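Local atomic coordinates of KmHsv2 (Kluyveromyces marxianus, PDB entry 3VU4), a protein that probably binds phosphoinositides on membranes through a seven-bladed beta-propeller of the PROPPIN family, as does its autophagy relative Atg18. Residues R232-G237 with F267-D272; I198-L203 with V244-S249; F27-S32 with M66-N71. All coordinates share one frame; numbering follows the deposited sequence.

Contact 1 (R232-G237 with F267-D272)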
loop_
_atom_site.group_PDB
_atom_site.type_symbol
_atom_site.label_atom_id
_atom_site.label_comp_id
_atom_site.label_asym_id
_atom_site.label_seq_id
_atom_site.Cartn_x
_atom_site.Cartn_y
_atom_site.Cartn_z
ATOM N N ARG A 232 14.583 -10.395 6.162
ATOM C CA ARG A 232 13.610 -11.468 6.371
ATOM C C ARG A 232 13.191 -12.139 5.065
ATOM O O ARG A 232 13.247 -11.539 3.986
ATOM C CB ARG A 232 12.350 -10.921 7.034
ATOM C CG ARG A 232 12.560 -10.308 8.384
ATOM C CD ARG A 232 12.526 -11.350 9.475
ATOM N NE ARG A 232 12.728 -10.725 10.775
ATOM C CZ ARG A 232 13.815 -10.890 11.520
ATOM N NH1 ARG A 232 14.798 -11.669 11.091
ATOM N NH2 ARG A 232 13.916 -10.276 12.683
ATOM N N GLU A 233 12.763 -13.387 5.180
ATOM C CA GLU A 233 12.290 -14.125 4.028
ATOM C C GLU A 233 11.159 -15.034 4.512
ATOM O O GLU A 233 11.290 -15.716 5.531
ATOM C CB GLU A 233 13.416 -14.945 3.373
ATOM C CG GLU A 233 13.160 -15.183 1.890
ATOM C CD GLU A 233 14.295 -15.898 1.153
ATOM O OE1 GLU A 233 14.396 -17.138 1.254
ATOM O OE2 GLU A 233 15.084 -15.216 0.465
ATOM N N PHE A 234 10.039 -15.003 3.792
ATOM C CA PHE A 234 8.884 -15.821 4.134
ATOM C C PHE A 234 8.475 -16.685 2.947
ATOM O O PHE A 234 8.611 -16.277 1.800
ATOM C CB PHE A 234 7.716 -14.924 4.529
ATOM C CG PHE A 234 8.038 -13.959 5.623
ATOM C CD1 PHE A 234 8.190 -14.396 6.931
ATOM C CD2 PHE A 234 8.182 -12.603 5.346
ATOM C CE1 PHE A 234 8.480 -13.494 7.955
ATOM C CE2 PHE A 234 8.473 -11.692 6.362
ATOM C CZ PHE A 234 8.620 -12.142 7.670
ATOM N N ARG A 235 7.975 -17.881 3.225
ATOM C CA ARG A 235 7.535 -18.786 2.172
ATOM C C ARG A 235 6.023 -18.767 2.208
ATOM O O ARG A 235 5.429 -18.875 3.273
ATOM C CB ARG A 235 8.037 -20.196 2.447
ATOM C CG ARG A 235 9.508 -20.241 2.803
ATOM C CD ARG A 235 10.373 -20.380 1.580
ATOM N NE ARG A 235 10.647 -21.787 1.310
ATOM C CZ ARG A 235 11.304 -22.230 0.243
ATOM N NH1 ARG A 235 11.756 -21.371 -0.666
ATOM N NH2 ARG A 235 11.515 -23.533 0.094
ATOM N N ARG A 236 5.394 -18.608 1.053
ATOM C CA ARG A 236 3.944 -18.577 1.010
ATOM C C ARG A 236 3.436 -20.004 1.018
ATOM O O ARG A 236 2.305 -20.284 1.424
ATOM C CB ARG A 236 3.485 -17.823 -0.239
ATOM C CG ARG A 236 3.647 -16.317 -0.094
ATOM C CD ARG A 236 3.659 -15.556 -1.416
ATOM N NE ARG A 236 2.490 -15.756 -2.277
ATOM C CZ ARG A 236 1.247 -15.996 -1.862
ATOM N NH1 ARG A 236 0.956 -16.092 -0.565
ATOM N NH2 ARG A 236 0.283 -16.111 -2.759
ATOM N N GLY A 237 4.298 -20.913 0.590
ATOM C CA GLY A 237 3.931 -22.314 0.559
ATOM C C GLY A 237 2.578 -22.619 -0.069
ATOM O O GLY A 237 2.400 -22.509 -1.288
ATOM N N PHE A 267 2.511 -12.166 8.192
ATOM C CA PHE A 267 3.885 -12.613 8.411
ATOM C C PHE A 267 4.482 -11.728 9.500
ATOM O O PHE A 267 4.144 -10.542 9.613
ATOM C CB PHE A 267 4.695 -12.504 7.118
ATOM C CG PHE A 267 4.208 -13.408 6.034
ATOM C CD1 PHE A 267 4.620 -14.728 5.980
ATOM C CD2 PHE A 267 3.306 -12.946 5.076
ATOM C CE1 PHE A 267 4.138 -15.589 4.983
ATOM C CE2 PHE A 267 2.824 -13.790 4.087
ATOM C CZ PHE A 267 3.239 -15.113 4.037
ATOM N N GLU A 268 5.371 -12.297 10.299
ATOM C CA GLU A 268 5.966 -11.544 11.393
ATOM C C GLU A 268 7.417 -11.135 11.168
ATOM O O GLU A 268 8.288 -11.995 11.021
ATOM C CB GLU A 268 5.840 -12.368 12.681
ATOM C CG GLU A 268 6.585 -11.812 13.892
ATOM C CD GLU A 268 6.402 -12.686 15.123
ATOM O OE1 GLU A 268 5.356 -12.561 15.797
ATOM O OE2 GLU A 268 7.294 -13.515 15.405
ATOM N N ILE A 269 7.673 -9.826 11.138
ATOM C CA ILE A 269 9.034 -9.307 10.967
ATOM C C ILE A 269 9.771 -9.325 12.324
ATOM O O ILE A 269 10.947 -9.700 12.412
ATOM C CB ILE A 269 9.023 -7.875 10.373
ATOM C CG1 ILE A 269 8.797 -7.944 8.855
ATOM C CG2 ILE A 269 10.340 -7.165 10.665
ATOM C CD1 ILE A 269 7.394 -8.350 8.441
ATOM N N PHE A 270 9.083 -8.911 13.378
ATOM C CA PHE A 270 9.661 -8.958 14.717
ATOM C C PHE A 270 8.518 -9.079 15.713
ATOM O O PHE A 270 7.418 -8.580 15.455
ATOM C CB PHE A 270 10.547 -7.728 14.996
ATOM C CG PHE A 270 9.797 -6.437 15.206
ATOM C CD1 PHE A 270 9.176 -6.163 16.424
ATOM C CD2 PHE A 270 9.775 -5.458 14.206
ATOM C CE1 PHE A 270 8.545 -4.935 16.654
ATOM C CE2 PHE A 270 9.150 -4.227 14.423
ATOM C CZ PHE A 270 8.533 -3.967 15.654
ATOM N N ASN A 271 8.757 -9.769 16.828
ATOM C CA ASN A 271 7.705 -9.948 17.813
ATOM C C ASN A 271 7.333 -8.638 18.498
ATOM O O ASN A 271 8.167 -7.936 19.055
ATOM C CB ASN A 271 8.076 -11.004 18.839
ATOM C CG ASN A 271 6.893 -11.403 19.684
ATOM O OD1 ASN A 271 6.352 -10.581 20.420
ATOM N ND2 ASN A 271 6.465 -12.660 19.570
ATOM N N ASP A 272 6.040 -8.352 18.427
ATOM C CA ASP A 272 5.394 -7.143 18.916
ATOM C C ASP A 272 4.982 -7.100 20.387
ATOM O O ASP A 272 5.013 -6.056 21.021
ATOM C CB ASP A 272 4.138 -6.934 18.065
ATOM C CG ASP A 272 3.992 -5.535 17.612
ATOM O OD1 ASP A 272 5.001 -4.811 17.679
ATOM O OD2 ASP A 272 2.890 -5.155 17.180
#

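Contact 2 (I198-L203 with V244-S249)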
loop_
_atom_site.group_PDB
_atom_site.type_symbol
_atom_site.label_atom_id
_atom_site.label_comp_id
_atom_site.label_asym_id
_atom_site.label_seq_id
_atom_site.Cartn_x
_atom_site.Cartn_y
_atom_site.Cartn_z
ATOM N N ILE A 198 9.196 -8.517 -10.545
ATOM C CA ILE A 198 8.595 -8.129 -9.283
ATOM C C ILE A 198 7.105 -7.818 -9.432
ATOM O O ILE A 198 6.675 -7.112 -10.357
ATOM C CB ILE A 198 9.311 -6.897 -8.693
ATOM C CG1 ILE A 198 10.606 -7.344 -8.001
ATOM C CG2 ILE A 198 8.388 -6.150 -7.728
ATOM C CD1 ILE A 198 11.461 -6.205 -7.521
ATOM N N LYS A 199 6.321 -8.354 -8.502
ATOM C CA LYS A 199 4.885 -8.143 -8.490
ATOM C C LYS A 199 4.565 -6.766 -7.918
ATOM O O LYS A 199 3.826 -5.986 -8.527
ATOM C CB LYS A 199 4.207 -9.234 -7.660
ATOM C CG LYS A 199 2.690 -9.110 -7.568
ATOM C CD LYS A 199 2.063 -9.027 -8.939
ATOM C CE LYS A 199 0.552 -9.047 -8.855
ATOM N NZ LYS A 199 -0.037 -8.653 -10.164
ATOM N N MET A 200 5.122 -6.477 -6.745
ATOM C CA MET A 200 4.917 -5.189 -6.082
ATOM C C MET A 200 5.929 -5.007 -4.959
ATOM O O MET A 200 6.499 -5.987 -4.474
ATOM C CB MET A 200 3.516 -5.107 -5.483
ATOM C CG MET A 200 3.247 -6.152 -4.421
ATOM S SD MET A 200 1.643 -5.937 -3.640
ATOM C CE MET A 200 0.665 -6.947 -4.712
ATOM N N VAL A 201 6.162 -3.759 -4.559
ATOM C CA VAL A 201 7.080 -3.488 -3.456
ATOM C C VAL A 201 6.354 -2.627 -2.439
ATOM O O VAL A 201 5.483 -1.839 -2.794
ATOM C CB VAL A 201 8.391 -2.789 -3.917
ATOM C CG1 VAL A 201 9.114 -3.670 -4.939
ATOM C CG2 VAL A 201 8.103 -1.424 -4.469
ATOM N N ARG A 202 6.698 -2.790 -1.168
ATOM C CA ARG A 202 6.029 -2.036 -0.123
ATOM C C ARG A 202 6.957 -1.544 0.979
ATOM O O ARG A 202 7.683 -2.329 1.602
ATOM C CB ARG A 202 4.923 -2.899 0.490
ATOM C CG ARG A 202 3.780 -3.230 -0.466
ATOM C CD ARG A 202 2.831 -2.043 -0.611
ATOM N NE ARG A 202 1.651 -2.376 -1.405
ATOM C CZ ARG A 202 1.622 -2.443 -2.734
ATOM N NH1 ARG A 202 2.707 -2.192 -3.451
ATOM N NH2 ARG A 202 0.502 -2.785 -3.349
ATOM N N LEU A 203 6.918 -0.235 1.212
ATOM C CA LEU A 203 7.712 0.405 2.248
ATOM C C LEU A 203 6.936 0.369 3.560
ATOM O O LEU A 203 5.706 0.466 3.557
ATOM C CB LEU A 203 7.989 1.863 1.882
ATOM C CG LEU A 203 8.967 2.138 0.739
ATOM C CD1 LEU A 203 8.928 3.615 0.378
ATOM C CD2 LEU A 203 10.372 1.720 1.147
ATOM N N VAL A 244 -2.603 -9.703 -4.218
ATOM C CA VAL A 244 -3.413 -8.562 -4.627
ATOM C C VAL A 244 -2.931 -7.329 -3.879
ATOM O O VAL A 244 -2.899 -6.226 -4.423
ATOM C CB VAL A 244 -4.912 -8.808 -4.332
ATOM C CG1 VAL A 244 -5.724 -7.570 -4.640
ATOM C CG2 VAL A 244 -5.407 -9.972 -5.170
ATOM N N ASP A 245 -2.556 -7.513 -2.622
ATOM C CA ASP A 245 -2.045 -6.397 -1.849
ATOM C C ASP A 245 -1.211 -6.883 -0.665
ATOM O O ASP A 245 -1.358 -8.015 -0.190
ATOM C CB ASP A 245 -3.183 -5.485 -1.386
ATOM C CG ASP A 245 -2.695 -4.080 -1.040
ATOM O OD1 ASP A 245 -1.500 -3.793 -1.284
ATOM O OD2 ASP A 245 -3.504 -3.262 -0.532
ATOM N N MET A 246 -0.323 -6.008 -0.213
ATOM C CA MET A 246 0.588 -6.309 0.878
ATOM C C MET A 246 0.820 -5.003 1.616
ATOM O O MET A 246 1.227 -4.015 1.012
ATOM C CB MET A 246 1.881 -6.858 0.285
ATOM C CG MET A 246 3.018 -7.008 1.235
ATOM S SD MET A 246 4.248 -8.097 0.501
ATOM C CE MET A 246 4.950 -7.035 -0.766
ATOM N N LYS A 247 0.534 -5.005 2.918
ATOM C CA LYS A 247 0.672 -3.812 3.755
ATOM C C LYS A 247 1.324 -4.112 5.122
ATOM O O LYS A 247 1.215 -5.228 5.645
ATOM C CB LYS A 247 -0.707 -3.188 3.938
ATOM C CG LYS A 247 -0.929 -1.891 3.196
ATOM C CD LYS A 247 -0.465 -1.944 1.757
ATOM C CE LYS A 247 -0.889 -0.692 1.002
ATOM N NZ LYS A 247 -2.379 -0.572 0.857
ATOM N N TRP A 248 1.996 -3.108 5.687
ATOM C CA TRP A 248 2.714 -3.228 6.969
ATOM C C TRP A 248 1.923 -2.716 8.170
ATOM O O TRP A 248 1.213 -1.717 8.065
ATOM C CB TRP A 248 4.017 -2.421 6.933
ATOM C CG TRP A 248 5.129 -2.914 6.027
ATOM C CD1 TRP A 248 5.274 -2.674 4.685
ATOM C CD2 TRP A 248 6.313 -3.614 6.438
ATOM N NE1 TRP A 248 6.478 -3.169 4.240
ATOM C CE2 TRP A 248 7.136 -3.753 5.293
ATOM C CE3 TRP A 248 6.756 -4.137 7.663
ATOM C CZ2 TRP A 248 8.389 -4.387 5.339
ATOM C CZ3 TRP A 248 7.996 -4.768 7.711
ATOM C CH2 TRP A 248 8.798 -4.890 6.552
ATOM N N SER A 249 2.056 -3.371 9.319
ATOM C CA SER A 249 1.350 -2.888 10.508
ATOM C C SER A 249 2.042 -1.584 10.916
ATOM O O SER A 249 3.190 -1.341 10.551
ATOM C CB SER A 249 1.391 -3.922 11.639
ATOM O OG SER A 249 2.719 -4.255 11.997
#

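Contact 3 (F27-S32 with M66-N71). With SO4 (sulfate ion), chain I.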
loop_
_atom_site.group_PDB
_atom_site.type_symbol
_atom_site.label_atom_id
_atom_site.label_comp_id
_atom_site.label_asym_id
_atom_site.label_seq_id
_atom_site.Cartn_x
_atom_site.Cartn_y
_atom_site.Cartn_z
ATOM N N PHE A 27 -5.696 5.011 -0.149
ATOM C CA PHE A 27 -5.576 5.556 1.204
ATOM C C PHE A 27 -4.626 6.751 1.188
ATOM O O PHE A 27 -3.814 6.880 0.272
ATOM C CB PHE A 27 -4.994 4.501 2.147
ATOM C CG PHE A 27 -5.832 3.279 2.279
ATOM C CD1 PHE A 27 -6.840 3.212 3.235
ATOM C CD2 PHE A 27 -5.634 2.193 1.427
ATOM C CE1 PHE A 27 -7.636 2.087 3.343
ATOM C CE2 PHE A 27 -6.427 1.064 1.528
ATOM C CZ PHE A 27 -7.432 1.011 2.488
ATOM N N ASN A 28 -4.720 7.626 2.187
ATOM C CA ASN A 28 -3.791 8.750 2.239
ATOM C C ASN A 28 -2.512 8.216 2.891
ATOM O O ASN A 28 -2.527 7.141 3.489
ATOM C CB ASN A 28 -4.377 9.934 3.020
ATOM C CG ASN A 28 -4.534 9.658 4.501
ATOM O OD1 ASN A 28 -4.345 8.530 4.979
ATOM N ND2 ASN A 28 -4.893 10.703 5.245
ATOM N N GLN A 29 -1.418 8.958 2.773
ATOM C CA GLN A 29 -0.114 8.539 3.286
ATOM C C GLN A 29 -0.002 7.882 4.671
ATOM O O GLN A 29 0.901 7.082 4.886
ATOM C CB GLN A 29 0.864 9.708 3.195
ATOM C CG GLN A 29 1.007 10.315 1.786
ATOM C CD GLN A 29 -0.269 10.991 1.289
ATOM O OE1 GLN A 29 -1.059 11.509 2.077
ATOM N NE2 GLN A 29 -0.462 11.001 -0.020
ATOM N N ASP A 30 -0.891 8.195 5.608
ATOM C CA ASP A 30 -0.815 7.577 6.931
ATOM C C ASP A 30 -1.983 6.615 7.193
ATOM O O ASP A 30 -2.198 6.173 8.326
ATOM C CB ASP A 30 -0.775 8.656 8.018
ATOM C CG ASP A 30 -2.127 9.303 8.254
ATOM O OD1 ASP A 30 -2.786 9.687 7.262
ATOM O OD2 ASP A 30 -2.530 9.436 9.429
ATOM N N GLN A 31 -2.728 6.290 6.140
ATOM C CA GLN A 31 -3.872 5.382 6.229
ATOM C C GLN A 31 -4.938 5.760 7.243
ATOM O O GLN A 31 -5.464 4.895 7.938
ATOM C CB GLN A 31 -3.424 3.959 6.543
ATOM C CG GLN A 31 -2.868 3.207 5.377
ATOM C CD GLN A 31 -1.395 3.404 5.223
ATOM O OE1 GLN A 31 -0.776 2.828 4.328
ATOM N NE2 GLN A 31 -0.810 4.211 6.100
ATOM N N SER A 32 -5.259 7.042 7.339
ATOM C CA SER A 32 -6.291 7.466 8.268
ATOM C C SER A 32 -7.507 7.863 7.440
ATOM O O SER A 32 -8.610 8.035 7.960
ATOM C CB SER A 32 -5.794 8.640 9.118
ATOM O OG SER A 32 -5.311 9.700 8.312
ATOM N N MET A 66 -4.925 11.733 -2.480
ATOM C CA MET A 66 -5.065 12.833 -1.541
ATOM C C MET A 66 -3.755 13.071 -0.790
ATOM O O MET A 66 -2.909 12.178 -0.694
ATOM C CB MET A 66 -6.233 12.589 -0.576
ATOM C CG MET A 66 -6.003 11.601 0.539
ATOM S SD MET A 66 -7.555 11.330 1.457
ATOM C CE MET A 66 -7.605 12.793 2.519
ATOM N N LEU A 67 -3.571 14.291 -0.292
ATOM C CA LEU A 67 -2.356 14.637 0.436
ATOM C C LEU A 67 -2.637 14.798 1.920
ATOM O O LEU A 67 -3.202 15.801 2.344
ATOM C CB LEU A 67 -1.754 15.935 -0.106
ATOM C CG LEU A 67 -0.515 16.421 0.658
ATOM C CD1 LEU A 67 0.630 15.424 0.488
ATOM C CD2 LEU A 67 -0.106 17.789 0.144
ATOM N N HIS A 68 -2.239 13.803 2.703
ATOM C CA HIS A 68 -2.445 13.827 4.147
ATOM C C HIS A 68 -3.901 14.125 4.477
ATOM O O HIS A 68 -4.795 13.348 4.128
ATOM C CB HIS A 68 -1.525 14.869 4.778
ATOM C CG HIS A 68 -0.076 14.604 4.519
ATOM N ND1 HIS A 68 0.526 13.413 4.857
ATOM C CD2 HIS A 68 0.879 15.355 3.923
ATOM C CE1 HIS A 68 1.792 13.440 4.480
ATOM N NE2 HIS A 68 2.033 14.605 3.910
ATOM N N ARG A 69 -4.140 15.243 5.152
ATOM C CA ARG A 69 -5.495 15.630 5.503
ATOM C C ARG A 69 -5.753 17.050 5.033
ATOM O O ARG A 69 -6.672 17.716 5.509
ATOM C CB ARG A 69 -5.707 15.523 7.013
ATOM C CG ARG A 69 -6.033 14.112 7.494
ATOM C CD ARG A 69 -6.102 14.046 9.016
ATOM N NE ARG A 69 -6.679 12.793 9.502
ATOM C CZ ARG A 69 -7.940 12.417 9.294
ATOM N NH1 ARG A 69 -8.769 13.192 8.604
ATOM N NH2 ARG A 69 -8.379 11.263 9.786
ATOM N N THR A 70 -4.938 17.498 4.083
ATOM C CA THR A 70 -5.049 18.841 3.530
ATOM C C THR A 70 -6.276 19.002 2.635
ATOM O O THR A 70 -7.125 18.114 2.550
ATOM C CB THR A 70 -3.813 19.194 2.707
ATOM O OG1 THR A 70 -3.871 18.517 1.444
ATOM C CG2 THR A 70 -2.557 18.768 3.446
ATOM N N ASN A 71 -6.359 20.143 1.960
ATOM C CA ASN A 71 -7.480 20.421 1.075
ATOM C C ASN A 71 -7.086 20.087 -0.355
ATOM O O ASN A 71 -7.797 20.420 -1.297
ATOM C CB ASN A 71 -7.864 21.897 1.168
ATOM C CG ASN A 71 -7.845 22.414 2.595
ATOM O OD1 ASN A 71 -8.378 21.774 3.509
ATOM N ND2 ASN A 71 -7.232 23.583 2.796
HETATM S S SO4 I . 5.787 15.002 3.584
HETATM O O1 SO4 I . 5.855 16.423 3.971
HETATM O O2 SO4 I . 5.707 14.168 4.797
HETATM O O3 SO4 I . 4.589 14.768 2.764
HETATM O O4 SO4 I . 6.992 14.648 2.812
HETATM O O HOH W 1 -4.189 9.041 -2.009
HETATM O O HOH W 2 -1.733 12.000 6.434
#

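Contact 1 (R232-G237 with F267-D272)
Phe234 and Phe267 lose more surface to this contact than any other residue, and they bring the outermost strand 230-235 of one propeller blade against strand 263-268, third in the next. The two side chains point past one another head to tail, both with CG opposite the carbonyl carbon, which lays each ring alongside the other's methylene. Phe267 CB sits over the centre of the Phe234 ring, 3.7 Å from its centroid and only 2° off the ring normal, a CH-pi contact. The rings themselves meet obliquely, their centroids 5.0 Å apart and their planes at 37°. In return Phe267 CD1 rests 3.4 Å from Phe234 CB. At the far edge of the Phe234 ring, near its plane, CZ is 3.4 Å from Glu268 O. Ile269 contributes its CD1 tip, 4.1 Å from Phe234 CZ, its side chain running roughly perpendicular to that of Phe234. An alanine in place of Phe234 would probably loosen this seam, because the aromatic face under Phe267 CB and the surface met by Ile269 would both go. At the margin Arg232, its chain bent at chi2, brings NE to a lone pair of Ile269 O at 2.6 Å; NH2 of Arg232 adds a weak second bond to the same oxygen at 3.0 Å. Residues 234-237 spell the FRRG signature of PROPPINs, whose arginines probably serve phosphate recognition; a sulfate, probably from the crystallisation liquor, lies about 4 Å from the Arg235 side chain, consistent with such a role, and Arg236 pairs with Asp239. The chemistry thus divides: aromatic burial fixes the signature phenylalanine between blades, and a guanidinium gripping a carbonyl where the neighbouring strand ends secures the edge of the contact.

Contact 2 (I198-L203 with V244-S249)
Strands 198-203 and 244-248 run nearly parallel, their axes 15° apart and 7.2 Å from each other at closest approach, a separation too wide for backbone pairing, so side chains bridge them. Arg202 does most of this. Bent at chi2, it turns its guanidinium edge to Asp245, where NH2 forms a salt bridge to OD1 at 3.0 Å; the guanidinium and carboxylate planes stand 66° apart. The other terminal nitrogen, NH1 of Arg202, turns back to Val201 O at 2.9 Å, which helps fix the rotation of the group, and Met200 SD sits over one face of the guanidinium, off its centre. Asp245 OD1 also accepts from Met246 N at 2.7 Å. Its partner oxygen, Asp245 OD2, takes Lys247 NZ on the syn lone pair at 3.2 Å; Ile311 of another blade binds both, its O to NZ and its N to OD2. The carboxylate therefore lies between two cationic side chains, those of Arg202 and Lys247, and would probably stay ionised. Farther along, Trp248 NE1 donates to Arg202 O at 3.0 Å and 160°, in its own ring plane but from above the carbonyl plane. Met200 SD packs 4.0 Å from Met246 CB. Val244 and Asp245 form a classic beta bulge opposite Val258. Such near-parallel first strands of successive four-stranded blades, gathered close to the chain's centre, are the hallmark of the beta-propeller.

Contact 3 (F27-S32 with M66-N71)
The imidazole of His68 is engaged at its edge on both nitrogens: in its plane, NE2 donates to sulfate O3 at 2.8 Å, and water 2 stands 3.1 Å from ND1, linking it to Asp30 OD1. The Gln29 side chain runs roughly perpendicular to that of His68, its amide plane turned 67° from the ring, with Gln29 CB and CG near CE1. That amide spends both ends on the backbone of 66-71. OE1 of Gln29 accepts His68 N at 2.7 Å, from above the carbonyl plane, while NE2 of Gln29 gives to Met66 O at 2.8 Å, the acceptor lying almost exactly in the amide plane. A bend at chi2 folds the chain so that the two bonds can form together. Asn28 adds the third direct bond: its ND2 reaches His68 O at 2.9 Å with an angle of 164°, again approaching from above the carbonyl plane. Each segment is the turn between the first two strands of a propeller blade, 24-27 to 33-37 and 63-66 to 72-76, so the contact joins equivalent hairpins of successive blades. The first connection contains a type I turn from Asn28 to Gln31. Asn28 OD1 braces it from within by accepting Ser32 N at 2.9 Å, in the carbonyl plane and on a lone pair, and Ser32 OG donates to the syn lone pair of Asp30 OD1. Asn28 CB also packs against Met66 CG at 3.4 Å. Water 1 bridges Phe27 O and Met66 N, where the strands end. Arg69 lies extended past Ser32 and is held by Asn46, and the sulfate, probably from the crystallisation liquor, is also bound by Arg110 N.

Contacts 1 and 2 are two levels of one blade interface: contact 2 joins the first strands near the axis, contact 1 the outer strands, their centres 13 Å apart. They touch where Ile269 CG1 meets Trp248 CZ3 at 3.5 Å. Contact 3 belongs to a different pair of blades, its centre 18 Å from that of contact 2 and 28 Å from that of contact 1. Contacts 2 and 3 come within about 4 Å at their nearest atoms without touching; strand 310-313 lies alongside both, its Ile311 at the carboxylate of contact 2 and its Lys310 and Ala312 against Phe27 of contact 3. The sulfates near Arg235 and His68 are separate ions, on contacts at opposite sides of the chain's centre.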